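Local coordinates for protein toll-like receptor 13 (Mus musculus, PDB 4Z0C) that recognises bacterial 23S rRNA through its leucine-rich-repeat ectodomain and signals via MYD88 and TRAF6 to activate NF-kappa-B and the inflammatory response, at residues T38-T43 / S59-L64; N4-Y9 / S31-Y36; I317-S322 / C338-I343; Q287-N292 / N313-Y318. One frame throughout, in Å; residues are numbered along the deposited sequence.

Interaction 1 of 4, residues T38-T43 / S59-L64. With NAG (2-acetamido-2-deoxy-beta-D-glucopyranose), chain E; NAG (2-acetamido-2-deoxy-beta-D-glucopyranose), chain B.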
# COMPACT_ATOMS: atom_id res chain seq x y z
N THR A 38 30.53 -13.94 24.25
CA THR A 38 31.53 -13.87 23.20
C THR A 38 31.34 -12.70 22.25
O THR A 38 32.32 -12.14 21.77
CB THR A 38 31.67 -15.19 22.41
OG1 THR A 38 30.49 -15.44 21.65
CG2 THR A 38 31.89 -16.36 23.38
N HIS A 39 30.09 -12.32 21.99
CA HIS A 39 29.79 -11.16 21.13
C HIS A 39 29.00 -10.10 21.88
O HIS A 39 27.93 -10.39 22.45
CB HIS A 39 28.99 -11.57 19.89
CG HIS A 39 29.71 -12.51 18.97
ND1 HIS A 39 30.05 -13.79 19.35
CD2 HIS A 39 30.14 -12.37 17.70
CE1 HIS A 39 30.65 -14.40 18.34
NE2 HIS A 39 30.74 -13.55 17.33
N LEU A 40 29.51 -8.88 21.88
CA LEU A 40 28.87 -7.79 22.60
C LEU A 40 28.70 -6.62 21.66
O LEU A 40 29.68 -6.14 21.12
CB LEU A 40 29.72 -7.37 23.79
CG LEU A 40 29.22 -6.17 24.61
CD1 LEU A 40 27.79 -6.42 25.19
CD2 LEU A 40 30.21 -5.84 25.73
N ASN A 41 27.47 -6.18 21.43
CA ASN A 41 27.21 -5.08 20.50
C ASN A 41 26.63 -3.86 21.21
O ASN A 41 25.49 -3.88 21.65
CB ASN A 41 26.29 -5.53 19.34
CG ASN A 41 26.22 -4.50 18.20
OD1 ASN A 41 26.55 -3.34 18.43
ND2 ASN A 41 25.84 -4.92 16.97
N LEU A 42 27.42 -2.79 21.30
CA LEU A 42 26.94 -1.58 21.98
C LEU A 42 26.76 -0.41 21.02
O LEU A 42 26.88 0.75 21.40
CB LEU A 42 27.90 -1.18 23.11
CG LEU A 42 27.86 -2.07 24.36
CD1 LEU A 42 29.25 -2.38 24.91
CD2 LEU A 42 27.02 -1.39 25.43
N THR A 43 26.42 -0.73 19.77
CA THR A 43 26.17 0.28 18.74
C THR A 43 25.02 1.22 19.11
O THR A 43 24.04 0.79 19.72
CB THR A 43 25.83 -0.41 17.40
OG1 THR A 43 26.88 -1.32 17.08
CG2 THR A 43 25.63 0.61 16.27
N SER A 59 36.42 -11.50 29.53
CA SER A 59 37.62 -11.86 28.78
C SER A 59 37.34 -12.91 27.72
O SER A 59 38.25 -13.29 26.96
CB SER A 59 38.73 -12.35 29.71
OG SER A 59 38.40 -13.63 30.23
N ALA A 60 36.10 -13.38 27.64
CA ALA A 60 35.75 -14.33 26.60
C ALA A 60 35.34 -13.63 25.30
O ALA A 60 35.13 -14.29 24.27
CB ALA A 60 34.66 -15.27 27.07
N LEU A 61 35.25 -12.30 25.33
CA LEU A 61 34.76 -11.55 24.16
C LEU A 61 35.58 -11.84 22.91
O LEU A 61 36.82 -11.88 22.95
CB LEU A 61 34.78 -10.04 24.41
CG LEU A 61 33.85 -9.42 25.44
CD1 LEU A 61 34.07 -7.92 25.49
CD2 LEU A 61 32.40 -9.78 25.13
N VAL A 62 34.89 -12.02 21.80
CA VAL A 62 35.54 -12.26 20.53
C VAL A 62 35.25 -11.10 19.60
O VAL A 62 36.10 -10.70 18.80
CB VAL A 62 35.04 -13.57 19.89
CG1 VAL A 62 35.52 -13.69 18.48
CG2 VAL A 62 35.51 -14.76 20.70
N ASP A 63 34.05 -10.54 19.72
CA ASP A 63 33.55 -9.52 18.81
C ASP A 63 32.99 -8.37 19.64
O ASP A 63 32.01 -8.53 20.35
CB ASP A 63 32.45 -10.17 17.96
CG ASP A 63 31.94 -9.28 16.83
OD1 ASP A 63 31.66 -8.08 17.05
OD2 ASP A 63 31.79 -9.81 15.71
N LEU A 64 33.59 -7.20 19.55
CA LEU A 64 33.12 -6.06 20.31
C LEU A 64 32.82 -4.92 19.34
O LEU A 64 33.70 -4.52 18.58
CB LEU A 64 34.17 -5.59 21.30
CG LEU A 64 33.81 -4.38 22.15
CD1 LEU A 64 32.57 -4.68 22.98
CD2 LEU A 64 34.98 -4.01 23.07
C1 NAG E . 25.28 -6.23 16.77
C2 NAG E . 24.56 -6.13 15.40
C3 NAG E . 24.19 -7.51 14.88
C4 NAG E . 25.44 -8.37 14.81
C5 NAG E . 25.93 -8.46 16.25
C6 NAG E . 27.10 -9.44 16.39
C7 NAG E . 23.23 -4.09 15.23
C8 NAG E . 21.84 -3.49 15.23
N2 NAG E . 23.31 -5.40 15.44
O3 NAG E . 23.56 -7.41 13.63
O4 NAG E . 25.16 -9.65 14.30
O5 NAG E . 26.33 -7.16 16.65
O6 NAG E . 27.77 -9.20 17.61
O7 NAG E . 24.23 -3.40 15.09
C1 NAG B . 25.08 -10.04 12.89
C2 NAG B . 25.58 -11.44 12.61
C3 NAG B . 25.24 -11.87 11.18
C4 NAG B . 23.75 -11.68 10.86
C5 NAG B . 23.38 -10.23 11.17
C6 NAG B . 21.89 -9.98 11.07
C7 NAG B . 27.53 -12.12 13.98
C8 NAG B . 29.02 -12.01 14.17
N2 NAG B . 27.01 -11.51 12.90
O3 NAG B . 25.59 -13.21 11.03
O4 NAG B . 23.36 -12.07 9.53
O5 NAG B . 23.72 -9.86 12.50
O6 NAG B . 21.69 -8.67 11.55
O7 NAG B . 26.84 -12.75 14.81
O HOH W 1 29.30 -7.16 18.59
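Two successive parallel strands of the leucine-rich-repeat solenoid, one each from LRR 1 and LRR 2, meet where 38-43 runs beside 59-64. Backbone hydrogen bonds set the register. Thr38 O is gripped twice: Val62 N approaches a lone pair at 2.6 Å, almost straight, and Asp63 N reaches the same oxygen in the carbonyl plane at 3.1 Å. Leu40 N donates a hydrogen bond to Asp63 O nearly along the C=O axis, 3.0 Å away.

Apolar contacts occupy the inward side. Leu40 and Leu64, each with CG anti to its backbone N, lie side by side, so that Leu40 CD2 meets Leu64 CD1 at 3.8 Å, while Leu61 CD2 presses on Leu40 CB. Helix 26-30 adds Ile30 to this core.

The other face carries His39 and Asp63. The imidazole crosses the aspartate obliquely, its CD2 packed tightly on Asp63 CB at 3.2 Å. A 2.9 Å hydrogen bond between His39 ND1 and Thr38 OG1, in the ring plane, helps fix the ring's rotation, and His15 stacks on it. Asp63 OD1 forms a salt bridge with Arg65.

Glycan contacts complete this polar face. Asn41 ND2 is covalently bonded to C1 of the chain E sugar. Asn41 OD1 accepts from Thr43 N, closing an Asx turn, and also from OG1 of Thr43, the threonine of the Asn-X-Thr sequon. A water donates to Asp63 OD1 and hydrogen-bonds the same sugar's O6, 2.7 Å from the water oxygen.

Interaction 2 of 4, residues N4-Y9 / S31-Y36. With nucleotides of chain C.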
# COMPACT_ATOMS: atom_id res chain seq x y z
N ASN A 4 19.86 -5.38 32.70
CA ASN A 4 19.22 -4.07 32.75
C ASN A 4 19.18 -3.39 31.39
O ASN A 4 18.09 -3.14 30.85
CB ASN A 4 19.92 -3.18 33.78
CG ASN A 4 19.41 -1.74 33.76
OD1 ASN A 4 18.30 -1.46 33.32
ND2 ASN A 4 20.23 -0.83 34.27
N LYS A 5 20.35 -3.06 30.84
CA LYS A 5 20.45 -2.30 29.60
C LYS A 5 20.60 -3.17 28.35
O LYS A 5 20.31 -2.73 27.25
CB LYS A 5 21.62 -1.33 29.68
CG LYS A 5 21.22 0.12 29.58
CD LYS A 5 20.74 0.67 30.91
CE LYS A 5 20.58 2.17 30.82
NZ LYS A 5 19.94 2.73 32.05
N CYS A 6 21.01 -4.42 28.54
CA CYS A 6 21.39 -5.32 27.45
C CYS A 6 20.50 -6.54 27.40
O CYS A 6 19.90 -6.92 28.41
CB CYS A 6 22.84 -5.83 27.67
SG CYS A 6 24.15 -4.58 27.72
N THR A 7 20.46 -7.22 26.26
CA THR A 7 19.75 -8.49 26.20
C THR A 7 20.58 -9.53 25.48
O THR A 7 21.44 -9.20 24.67
CB THR A 7 18.35 -8.39 25.49
OG1 THR A 7 17.74 -9.68 25.43
CG2 THR A 7 18.48 -7.84 24.06
N GLN A 8 20.33 -10.79 25.78
CA GLN A 8 20.90 -11.86 24.97
C GLN A 8 20.13 -12.02 23.67
O GLN A 8 18.95 -11.67 23.57
CB GLN A 8 20.96 -13.18 25.75
CG GLN A 8 22.13 -13.23 26.77
CD GLN A 8 22.15 -14.50 27.61
OE1 GLN A 8 23.10 -14.74 28.33
NE2 GLN A 8 21.09 -15.31 27.52
N TYR A 9 20.82 -12.52 22.66
CA TYR A 9 20.23 -12.89 21.39
C TYR A 9 19.46 -14.20 21.56
O TYR A 9 19.95 -15.14 22.14
CB TYR A 9 21.34 -13.02 20.34
CG TYR A 9 20.93 -13.61 19.01
CD1 TYR A 9 19.83 -13.12 18.29
CD2 TYR A 9 21.68 -14.64 18.44
CE1 TYR A 9 19.48 -13.68 17.06
CE2 TYR A 9 21.35 -15.19 17.21
CZ TYR A 9 20.26 -14.70 16.53
OH TYR A 9 19.96 -15.28 15.31
N SER A 31 27.88 -4.38 33.55
CA SER A 31 28.24 -5.02 34.84
C SER A 31 27.45 -6.29 35.18
O SER A 31 27.91 -7.14 35.94
CB SER A 31 28.13 -4.02 36.00
OG SER A 31 26.79 -3.59 36.16
N ASP A 32 26.24 -6.42 34.63
CA ASP A 32 25.39 -7.56 34.96
C ASP A 32 25.33 -8.65 33.88
O ASP A 32 24.52 -9.56 33.98
CB ASP A 32 23.98 -7.09 35.31
CG ASP A 32 23.39 -6.19 34.24
OD1 ASP A 32 23.97 -6.13 33.14
OD2 ASP A 32 22.35 -5.55 34.51
N ILE A 33 26.20 -8.57 32.88
CA ILE A 33 26.13 -9.54 31.77
C ILE A 33 27.08 -10.72 31.97
O ILE A 33 28.11 -10.56 32.63
CB ILE A 33 26.29 -8.85 30.37
CG1 ILE A 33 27.74 -8.53 30.06
CG2 ILE A 33 25.41 -7.59 30.29
CD1 ILE A 33 27.91 -7.93 28.68
N PRO A 34 26.75 -11.90 31.40
CA PRO A 34 27.49 -13.12 31.72
C PRO A 34 28.96 -13.12 31.31
O PRO A 34 29.38 -12.46 30.35
CB PRO A 34 26.73 -14.21 30.94
CG PRO A 34 25.40 -13.63 30.66
CD PRO A 34 25.65 -12.17 30.46
N ARG A 35 29.74 -13.90 32.04
CA ARG A 35 31.16 -14.02 31.77
C ARG A 35 31.41 -14.85 30.51
O ARG A 35 32.49 -14.78 29.93
CB ARG A 35 31.88 -14.63 32.99
CG ARG A 35 31.76 -13.80 34.27
CD ARG A 35 32.40 -14.51 35.47
NE ARG A 35 33.64 -13.85 35.88
CZ ARG A 35 34.82 -14.06 35.30
NH1 ARG A 35 35.89 -13.40 35.73
NH2 ARG A 35 34.93 -14.91 34.29
N TYR A 36 30.41 -15.62 30.08
CA TYR A 36 30.57 -16.46 28.88
C TYR A 36 30.25 -15.72 27.56
O TYR A 36 30.22 -16.33 26.49
CB TYR A 36 29.75 -17.76 28.99
CG TYR A 36 28.27 -17.56 29.19
CD1 TYR A 36 27.48 -17.00 28.19
CD2 TYR A 36 27.63 -17.98 30.36
CE1 TYR A 36 26.11 -16.82 28.35
CE2 TYR A 36 26.26 -17.82 30.53
CZ TYR A 36 25.51 -17.23 29.52
OH TYR A 36 24.15 -17.05 29.67
P A C 6 15.47 -12.20 14.44
OP1 A C 6 16.19 -12.42 13.16
OP2 A C 6 14.70 -13.34 14.97
O5' A C 6 16.51 -11.66 15.51
C5' A C 6 16.12 -11.27 16.82
C4' A C 6 16.96 -10.13 17.34
O4' A C 6 18.36 -10.53 17.37
C3' A C 6 16.92 -8.86 16.50
O3' A C 6 17.16 -7.75 17.35
C2' A C 6 18.11 -9.05 15.55
O2' A C 6 18.62 -7.85 15.01
C1' A C 6 19.13 -9.72 16.48
N9 A C 6 20.07 -10.61 15.81
C8 A C 6 19.87 -11.41 14.71
N7 A C 6 20.92 -12.16 14.40
C5 A C 6 21.85 -11.87 15.38
C6 A C 6 23.16 -12.35 15.63
N6 A C 6 23.77 -13.26 14.88
N1 A C 6 23.83 -11.85 16.70
C2 A C 6 23.20 -10.95 17.47
N3 A C 6 21.99 -10.42 17.34
C4 A C 6 21.35 -10.93 16.27
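The N-terminal cap of the leucine-rich-repeat solenoid is closed here: segment 4-9, tied by the Cys6-Cys18 disulfide, faces the loop 31-36 that leads into LRR 1. Most of the holding is done at the two ends. At one, Gln8 stretches out fully beyond CG and places OE1 where Tyr36 OH donates to it, on a lone pair in the amide plane, at 2.9 Å. The amide and the phenol ring cross at about a right angle, with planes 48° apart. Gln8 NE2 is engaged as well, by Tyr1 OH, so both ends of the amide are fixed. Pro34 CG comes tip to tip against Gln8 OE1 at 3.5 Å, and Pro34 CB sits over the centre of the Tyr36 ring.

At the other end, Asn4 N donates to Asp32 OD2 over 3.1 Å, bent to 136° and arriving from above the carboxylate plane. Asp32 OD1 is buried by the contact and has no partner in the model. Between the two ends, Cys6 CB touches Ile33 CG2 at 4.1 Å.

One face of the Tyr9 ring lies over the base of A6 of chain C, whose C5 is 3.4 Å above the ring plane; cap and bound RNA thus meet directly.

Strand 7-9 pairs antiparallel with strand 15-17; His14, just before the latter, meets the Tyr36 ring, and the loop 31-36 links helix 26-30 to strand 39-41.

Interaction 3 of 4, residues I317-S322 / C338-I343. With NAG (2-acetamido-2-deoxy-beta-D-glucopyranose), chain P.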
# COMPACT_ATOMS: atom_id res chain seq x y z
N ILE A 317 24.51 5.37 -28.09
CA ILE A 317 23.08 5.51 -28.33
C ILE A 317 22.54 4.33 -29.15
O ILE A 317 21.44 3.84 -28.92
CB ILE A 317 22.77 6.85 -29.02
CG1 ILE A 317 23.35 7.99 -28.17
CG2 ILE A 317 21.24 7.02 -29.26
CD1 ILE A 317 23.03 9.38 -28.69
N TYR A 318 23.32 3.88 -30.12
CA TYR A 318 23.06 2.61 -30.78
C TYR A 318 24.35 1.82 -31.02
O TYR A 318 25.45 2.39 -31.12
CB TYR A 318 22.30 2.80 -32.10
CG TYR A 318 22.99 3.69 -33.11
CD1 TYR A 318 22.75 5.06 -33.14
CD2 TYR A 318 23.86 3.16 -34.05
CE1 TYR A 318 23.37 5.87 -34.06
CE2 TYR A 318 24.50 3.96 -34.99
CZ TYR A 318 24.25 5.32 -34.98
OH TYR A 318 24.88 6.11 -35.90
N LEU A 319 24.21 0.50 -31.07
CA LEU A 319 25.32 -0.37 -31.42
C LEU A 319 24.84 -1.36 -32.47
O LEU A 319 24.12 -2.30 -32.17
CB LEU A 319 25.84 -1.10 -30.18
CG LEU A 319 26.59 -0.23 -29.17
CD1 LEU A 319 26.57 -0.87 -27.79
CD2 LEU A 319 28.02 -0.01 -29.64
N ASN A 320 25.22 -1.13 -33.71
CA ASN A 320 24.75 -2.00 -34.78
C ASN A 320 25.82 -2.29 -35.82
O ASN A 320 25.51 -2.61 -36.96
CB ASN A 320 23.50 -1.41 -35.44
CG ASN A 320 23.74 -0.05 -36.09
OD1 ASN A 320 24.74 0.61 -35.81
ND2 ASN A 320 22.81 0.37 -36.96
N ASP A 321 27.09 -2.20 -35.42
CA ASP A 321 28.17 -2.21 -36.39
C ASP A 321 29.46 -2.91 -35.94
O ASP A 321 30.52 -2.28 -35.89
CB ASP A 321 28.50 -0.78 -36.80
CG ASP A 321 29.20 -0.70 -38.12
OD1 ASP A 321 28.97 -1.60 -38.95
OD2 ASP A 321 29.99 0.24 -38.29
N SER A 322 29.35 -4.18 -35.57
CA SER A 322 30.52 -5.00 -35.28
C SER A 322 31.47 -4.43 -34.22
O SER A 322 32.64 -4.77 -34.21
CB SER A 322 31.28 -5.29 -36.58
OG SER A 322 30.41 -5.82 -37.56
N CYS A 338 24.05 3.76 -20.00
CA CYS A 338 24.40 4.55 -21.17
C CYS A 338 23.13 5.23 -21.70
O CYS A 338 22.21 5.50 -20.94
CB CYS A 338 25.03 3.66 -22.24
SG CYS A 338 26.54 2.81 -21.70
N GLN A 339 23.08 5.50 -23.00
CA GLN A 339 21.86 6.08 -23.59
C GLN A 339 21.36 5.20 -24.74
O GLN A 339 20.81 5.69 -25.70
CB GLN A 339 22.14 7.49 -24.11
CG GLN A 339 22.59 8.47 -23.03
CD GLN A 339 21.47 8.83 -22.09
OE1 GLN A 339 20.36 9.11 -22.53
NE2 GLN A 339 21.74 8.81 -20.80
N LEU A 340 21.57 3.90 -24.63
CA LEU A 340 21.26 2.99 -25.72
C LEU A 340 19.77 2.89 -25.96
O LEU A 340 18.99 2.68 -25.01
CB LEU A 340 21.82 1.61 -25.41
CG LEU A 340 23.35 1.52 -25.38
CD1 LEU A 340 23.81 0.23 -24.70
CD2 LEU A 340 23.91 1.62 -26.83
N SER A 341 19.35 3.05 -27.21
CA SER A 341 17.97 2.77 -27.56
C SER A 341 17.90 1.74 -28.67
O SER A 341 16.84 1.19 -28.95
CB SER A 341 17.21 4.05 -27.92
OG SER A 341 17.68 4.65 -29.11
N PHE A 342 19.02 1.44 -29.29
CA PHE A 342 18.99 0.42 -30.34
C PHE A 342 20.20 -0.47 -30.28
O PHE A 342 21.33 0.01 -30.13
CB PHE A 342 18.85 1.05 -31.74
CG PHE A 342 18.62 0.03 -32.83
CD1 PHE A 342 17.38 -0.56 -33.00
CD2 PHE A 342 19.65 -0.34 -33.67
CE1 PHE A 342 17.17 -1.50 -34.00
CE2 PHE A 342 19.46 -1.29 -34.68
CZ PHE A 342 18.22 -1.86 -34.84
N ILE A 343 19.97 -1.77 -30.39
CA ILE A 343 21.07 -2.73 -30.39
C ILE A 343 20.61 -3.91 -31.23
O ILE A 343 19.42 -4.24 -31.24
CB ILE A 343 21.43 -3.14 -28.94
CG1 ILE A 343 22.82 -3.77 -28.85
CG2 ILE A 343 20.35 -4.05 -28.32
CD1 ILE A 343 23.46 -3.51 -27.52
C1 NAG P . 23.08 1.69 -37.49
C2 NAG P . 23.15 1.44 -39.01
C3 NAG P . 23.05 2.74 -39.82
C4 NAG P . 21.88 3.59 -39.36
C5 NAG P . 21.95 3.83 -37.85
C6 NAG P . 20.72 4.59 -37.34
C7 NAG P . 24.47 -0.44 -39.96
C8 NAG P . 25.77 -0.72 -40.66
N2 NAG P . 24.39 0.74 -39.32
O3 NAG P . 22.90 2.48 -41.20
O4 NAG P . 21.88 4.81 -40.08
O5 NAG P . 22.08 2.62 -37.11
O6 NAG P . 19.54 3.81 -37.35
O7 NAG P . 23.56 -1.27 -40.00
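Tyr318 shows how one side chain can serve both a strand pair and a glycan. Its CB rests against Phe342 CB at 3.9 Å and lies 3.6 Å from Phe342 O. With CG in the crowded position between backbone N and carbonyl carbon (chi1 58°), the ring then swings off the neighbouring segment toward the sugar of chain P. One ring face meets that sugar near its rim: Tyr318 CE2 is 3.5 Å from the sugar's ring oxygen O5, with CD2 next to it, and Tyr318 CZ and OH both have C5 of the sugar as a near neighbour. The sugar is covalently bonded through its C1 to Asn320 ND2, two residues on, whose CB also touches the edge of the Phe342 ring.

The backbone beneath is a short parallel pair, strands 318-319 and 342-343, joining LRR 12 to LRR 13 apart from the main run of repeat strands. Ser341 N donates to Ile317 O at 2.8 Å, with Phe342 N adding a weak second bond to the same oxygen. Leu319 N answers by donating to Phe342 O over 3.1 Å. On the face away from Tyr318, Leu319 CD1 packs obliquely against Leu340 CD2 and alongside Ile343 CD1.

Interaction 4 of 4, residues Q287-N292 / N313-Y318. With NAG (2-acetamido-2-deoxy-beta-D-glucopyranose), chain O; NAG (2-acetamido-2-deoxy-beta-D-glucopyranose), chain P.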
# COMPACT_ATOMS: atom_id res chain seq x y z
N GLN A 287 34.43 3.61 -17.67
CA GLN A 287 33.15 4.26 -17.44
C GLN A 287 33.08 5.78 -17.48
O GLN A 287 34.08 6.47 -17.31
CB GLN A 287 32.60 3.83 -16.07
CG GLN A 287 32.31 2.37 -15.94
CD GLN A 287 31.58 2.08 -14.65
OE1 GLN A 287 31.64 2.89 -13.71
NE2 GLN A 287 30.84 0.98 -14.60
N LYS A 288 31.86 6.28 -17.66
CA LYS A 288 31.55 7.71 -17.56
C LYS A 288 32.09 8.55 -18.72
O LYS A 288 32.86 9.49 -18.53
CB LYS A 288 31.92 8.30 -16.19
CG LYS A 288 31.01 7.81 -15.06
CD LYS A 288 31.26 8.53 -13.73
CE LYS A 288 30.71 7.75 -12.54
NZ LYS A 288 31.07 8.35 -11.21
N ASN A 289 31.66 8.20 -19.93
CA ASN A 289 31.88 9.05 -21.09
C ASN A 289 33.35 9.08 -21.45
O ASN A 289 33.93 10.12 -21.79
CB ASN A 289 31.34 10.45 -20.81
CG ASN A 289 31.37 11.33 -22.01
OD1 ASN A 289 31.15 10.90 -23.14
ND2 ASN A 289 31.70 12.60 -21.77
N VAL A 290 33.93 7.90 -21.39
CA VAL A 290 35.35 7.75 -21.60
C VAL A 290 35.59 7.37 -23.08
O VAL A 290 36.66 7.59 -23.62
CB VAL A 290 35.88 6.72 -20.56
CG1 VAL A 290 36.48 5.50 -21.23
CG2 VAL A 290 36.87 7.38 -19.63
N THR A 291 34.55 6.88 -23.76
CA THR A 291 34.67 6.44 -25.14
C THR A 291 33.34 6.50 -25.91
O THR A 291 32.29 6.73 -25.33
CB THR A 291 35.20 4.99 -25.22
OG1 THR A 291 35.53 4.66 -26.57
CG2 THR A 291 34.14 4.03 -24.72
N ASN A 292 33.41 6.31 -27.22
CA ASN A 292 32.23 6.06 -28.03
C ASN A 292 32.34 4.73 -28.76
O ASN A 292 33.25 3.96 -28.48
CB ASN A 292 31.88 7.24 -28.97
CG ASN A 292 33.00 7.60 -29.96
OD1 ASN A 292 33.90 6.80 -30.27
ND2 ASN A 292 32.91 8.82 -30.49
N ASN A 313 28.57 5.33 -20.37
CA ASN A 313 29.07 5.99 -21.58
C ASN A 313 27.95 6.61 -22.38
O ASN A 313 27.35 5.98 -23.26
CB ASN A 313 29.94 5.05 -22.41
CG ASN A 313 31.32 4.87 -21.80
OD1 ASN A 313 32.09 5.83 -21.73
ND2 ASN A 313 31.64 3.66 -21.33
N SER A 314 27.68 7.88 -22.07
CA SER A 314 26.52 8.59 -22.57
C SER A 314 26.45 8.74 -24.09
O SER A 314 25.38 8.99 -24.65
CB SER A 314 26.43 9.96 -21.87
OG SER A 314 27.70 10.58 -21.80
N ASP A 315 27.58 8.59 -24.77
CA ASP A 315 27.60 8.69 -26.23
C ASP A 315 27.28 7.37 -26.94
O ASP A 315 27.30 7.31 -28.18
CB ASP A 315 28.94 9.24 -26.73
CG ASP A 315 29.05 10.74 -26.57
OD1 ASP A 315 28.02 11.40 -26.33
OD2 ASP A 315 30.18 11.27 -26.67
N LEU A 316 27.01 6.32 -26.17
CA LEU A 316 26.55 5.08 -26.78
C LEU A 316 25.01 5.14 -26.88
O LEU A 316 24.30 5.04 -25.87
CB LEU A 316 27.00 3.85 -25.98
CG LEU A 316 28.50 3.57 -25.80
CD1 LEU A 316 28.73 2.23 -25.11
CD2 LEU A 316 29.26 3.65 -27.15
N ILE A 317 24.51 5.37 -28.09
CA ILE A 317 23.08 5.51 -28.33
C ILE A 317 22.54 4.33 -29.15
O ILE A 317 21.44 3.84 -28.92
CB ILE A 317 22.77 6.85 -29.02
CG1 ILE A 317 23.35 7.99 -28.17
CG2 ILE A 317 21.24 7.02 -29.26
CD1 ILE A 317 23.03 9.38 -28.69
N TYR A 318 23.32 3.88 -30.12
CA TYR A 318 23.06 2.61 -30.78
C TYR A 318 24.35 1.82 -31.02
O TYR A 318 25.45 2.39 -31.12
CB TYR A 318 22.30 2.80 -32.10
CG TYR A 318 22.99 3.69 -33.11
CD1 TYR A 318 22.75 5.06 -33.14
CD2 TYR A 318 23.86 3.16 -34.05
CE1 TYR A 318 23.37 5.87 -34.06
CE2 TYR A 318 24.50 3.96 -34.99
CZ TYR A 318 24.25 5.32 -34.98
OH TYR A 318 24.88 6.11 -35.90
C1 NAG O . 31.01 13.61 -24.42
C2 NAG O . 30.46 14.70 -23.54
C3 NAG O . 30.43 15.93 -24.43
C4 NAG O . 31.86 16.21 -24.94
C5 NAG O . 32.68 14.94 -25.26
C6 NAG O . 34.19 15.16 -25.17
C7 NAG O . 28.79 14.61 -21.76
C8 NAG O . 27.55 13.94 -21.27
N2 NAG O . 29.18 14.31 -22.99
O3 NAG O . 29.88 17.01 -23.71
O4 NAG O . 31.78 17.02 -26.11
O5 NAG O . 32.39 13.83 -24.42
O6 NAG O . 34.84 13.93 -25.41
O7 NAG O . 29.39 15.39 -21.03
C1 NAG P . 23.08 1.69 -37.49
C2 NAG P . 23.15 1.44 -39.01
C3 NAG P . 23.05 2.74 -39.82
C4 NAG P . 21.88 3.59 -39.36
C5 NAG P . 21.95 3.83 -37.85
C6 NAG P . 20.72 4.59 -37.34
C7 NAG P . 24.47 -0.44 -39.96
C8 NAG P . 25.77 -0.72 -40.66
N2 NAG P . 24.39 0.74 -39.32
O3 NAG P . 22.90 2.48 -41.20
O4 NAG P . 21.88 4.81 -40.08
O5 NAG P . 22.08 2.62 -37.11
O6 NAG P . 19.54 3.81 -37.35
O7 NAG P . 23.56 -1.27 -40.00
O HOH W 2 30.49 8.47 -23.93
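Asn313 OD1 is the hub of the contact between 287-292 and 313-318. Val290 N donates to it at 2.8 Å, lying nearly along the side chain's C=O axis. Thr291 N adds a weak bond to the same oxygen at 3.4 Å. Thr291 CG2 covers this amide obliquely, 4.1 Å from Asn313 CG.

What holds the amide in place is its other end: Asn313 ND2 donates to the backbone oxygens of Leu310 and Phe286, so one side chain binds the main chain of two repeats. This is the role of the consensus asparagine in leucine-rich repeats, where buried asparagines join successive coils, here LRR 11 and LRR 12. Directly after it the chain makes a type I turn from Asn313 to Leu316, closed by Leu316 N on Asn313 O.

Within the turn, Asp315 N donates to a water, which in turn donates to Thr291 O and to Asn289 OD1, 2.6 Å from the water oxygen. Asn289, a predicted N-glycosylation site, donates from ND2 both to Leu261 O and to O5 of the chain O sugar, the latter at 3.0 Å. Ser314 OG approaches the acetamide methyl C8 of that sugar at 3.4 Å. Farther along, Leu316 CD2 packs on the backbone of Asn292, 3.6 Å from its C, and Asn292 occupies the N-cap of helix 293-302, with OD1 making weak bonds to Glu294 N and Gly295 N.

In the fold
Along the chain the contacts run in the order interaction 2, 1, 4, 3, following the curved solenoid. Interactions 1 and 2 are neighbours, their centres 11 Å apart, touching where Leu40 CD1 meets Ile33 CD1, so the N-terminal cap packs straight onto the first repeat. Interactions 3 and 4, with centres 10 Å apart, share Ile317 and Tyr318, and Gln339 N probably hydrogen-bonds Leu316 O between them. The two pairs lie on opposite sides of the chain's centre; the centres of interactions 2 and 3 are 60 Å apart. Repeat-to-repeat joints thus recur across the ectodomain, while bound RNA is contacted only at interaction 2 among these four.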